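Local coordinates for protein telomeric DNA-binding factor trf1 (Schizosaccharomyces pombe, PDB 6K5S) that binds telomeric DNA, probably its double-stranded repeats, as a TRF-family protein whose helical domain probably pairs two copies into a dimer, at the interface of chains A and B. Numbering follows the deposited sequence. Chains: chain A/B, Telomeric DNA-binding factor trf1.

The interface of chains A and B. Residues chain A 8-9, 55-56, 59; chain B 15-16, 19, 48, 52.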
loop_
_atom_site.group_PDB
_atom_site.type_symbol
_atom_site.label_atom_id
_atom_site.label_comp_id
_atom_site.label_asym_id
_atom_site.label_seq_id
_atom_site.Cartn_x
_atom_site.Cartn_y
_atom_site.Cartn_z
ATOM N N SER A 8 -9.372 6.358 3.734
ATOM C CA SER A 8 -9.520 5.278 2.766
ATOM C C SER A 8 -8.364 4.291 2.798
ATOM O O SER A 8 -8.564 3.131 2.425
ATOM C CB SER A 8 -9.706 5.834 1.351
ATOM O OG SER A 8 -8.671 6.708 0.973
ATOM N N LEU A 9 -7.183 4.701 3.286
ATOM C CA LEU A 9 -5.994 3.859 3.241
ATOM C C LEU A 9 -5.821 2.967 4.460
ATOM O O LEU A 9 -4.798 2.272 4.551
ATOM C CB LEU A 9 -4.741 4.721 3.070
ATOM C CG LEU A 9 -4.640 5.236 1.629
ATOM C CD1 LEU A 9 -3.650 6.339 1.513
ATOM C CD2 LEU A 9 -4.271 4.087 0.679
ATOM N N MET A 55 5.828 5.094 2.271
ATOM C CA MET A 55 4.916 5.984 1.554
ATOM C C MET A 55 3.596 6.141 2.296
ATOM O O MET A 55 3.083 7.258 2.420
ATOM C CB MET A 55 4.642 5.471 0.131
ATOM C CG MET A 55 5.835 5.457 -0.830
ATOM S SD MET A 55 5.184 5.170 -2.496
ATOM C CE MET A 55 3.947 6.478 -2.457
ATOM N N VAL A 56 3.017 5.035 2.785
ATOM C CA VAL A 56 1.723 5.143 3.458
ATOM C C VAL A 56 1.883 5.864 4.793
ATOM O O VAL A 56 1.037 6.681 5.164
ATOM C CB VAL A 56 1.054 3.764 3.617
ATOM C CG1 VAL A 56 1.750 2.920 4.613
ATOM C CG2 VAL A 56 -0.419 3.917 4.053
ATOM N N ILE A 59 1.572 9.540 4.660
ATOM C CA ILE A 59 0.194 10.017 4.570
ATOM C C ILE A 59 -0.395 10.250 5.954
ATOM O O ILE A 59 -1.207 11.165 6.147
ATOM C CB ILE A 59 -0.647 9.024 3.743
ATOM C CG1 ILE A 59 -0.310 9.196 2.268
ATOM C CG2 ILE A 59 -2.143 9.222 3.978
ATOM C CD1 ILE A 59 -0.284 7.936 1.488
ATOM N N ASN B 15 -7.343 -2.575 -1.758
ATOM C CA ASN B 15 -7.652 -1.278 -1.160
ATOM C C ASN B 15 -7.281 -0.146 -2.104
ATOM O O ASN B 15 -8.078 0.758 -2.339
ATOM C CB ASN B 15 -6.918 -1.126 0.178
ATOM C CG ASN B 15 -7.192 0.213 0.860
ATOM O OD1 ASN B 15 -8.345 0.668 0.964
ATOM N ND2 ASN B 15 -6.128 0.863 1.300
ATOM N N LEU B 16 -6.059 -0.175 -2.630
ATOM C CA LEU B 16 -5.633 0.805 -3.625
ATOM C C LEU B 16 -6.462 0.714 -4.905
ATOM O O LEU B 16 -6.796 1.748 -5.498
ATOM C CB LEU B 16 -4.150 0.622 -3.943
ATOM C CG LEU B 16 -3.192 0.870 -2.793
ATOM C CD1 LEU B 16 -1.756 0.439 -3.170
ATOM C CD2 LEU B 16 -3.266 2.353 -2.374
ATOM N N ILE B 19 -9.718 2.437 -4.167
ATOM C CA ILE B 19 -9.543 3.888 -4.114
ATOM C C ILE B 19 -9.502 4.481 -5.521
ATOM O O ILE B 19 -10.094 5.533 -5.784
ATOM C CB ILE B 19 -8.277 4.241 -3.314
ATOM C CG1 ILE B 19 -8.516 4.004 -1.811
ATOM C CG2 ILE B 19 -7.883 5.698 -3.545
ATOM C CD1 ILE B 19 -7.239 3.920 -1.021
ATOM N N LYS B 48 -0.160 10.479 -4.810
ATOM C CA LYS B 48 0.440 9.599 -3.810
ATOM C C LYS B 48 -0.187 8.209 -3.849
ATOM O O LYS B 48 0.516 7.206 -3.705
ATOM C CB LYS B 48 0.308 10.213 -2.417
ATOM C CG LYS B 48 1.158 11.466 -2.217
ATOM C CD LYS B 48 0.891 12.110 -0.855
ATOM C CE LYS B 48 1.554 13.478 -0.756
ATOM N NZ LYS B 48 3.033 13.384 -0.910
ATOM N N MET B 52 1.718 4.551 -4.924
ATOM C CA MET B 52 1.596 3.282 -4.207
ATOM C C MET B 52 1.053 2.197 -5.125
ATOM O O MET B 52 1.535 1.062 -5.095
ATOM C CB MET B 52 0.715 3.438 -2.951
ATOM C CG MET B 52 1.467 4.037 -1.770
ATOM S SD MET B 52 0.499 4.295 -0.251
ATOM C CE MET B 52 -0.800 5.310 -0.928
#
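B:Met52, in helix 41-60 of chain B, shows how one unbranched side chain can knit the seam between two copies by giving CG, SD and CE each a different neighbour. Its CG sits anti to the carbonyl carbon (chi1 -80°), and the extended next torsion carries the chain out toward chain A. Beyond CB, where the chain starts, CG meets the methyl CE of A:Met55 at 3.5 Å; the two methionines slide past each other in opposite directions, and the bend at chi3 of A:Met55 (52°) brings its CE also beside the backbone O of B:Lys48. The sulfur SD then lies 3.9 Å from CB of A:Val56. A bend at chi3 (-56°) turns the tip, where CE faces CD1 of A:Ile59 at 3.6 Å and CD1 of A:Leu9 at 3.9 Å, tip to tip with both. An alanine here would remove CG, SD and CE and would probably leave A:Met55, A:Val56, A:Ile59 and A:Leu9 less tightly packed. The other branch of A:Leu9 packs against helix 10-23 of chain B: CD2 sits tightly on CD1 of B:Ile19, at 3.4 Å, the two side chains crossing at about a right angle, and also touches CD2 of B:Leu16. Nearby, the A:Ser8 carbonyl O lies 2.9 Å from OD1 of B:Asn15, a clash of acceptors as modelled; a turned-over amide may instead offer ND2 as donor. With its two-fold twin, this largely apolar patch likely holds the TRF-type helical domains together as a dimer.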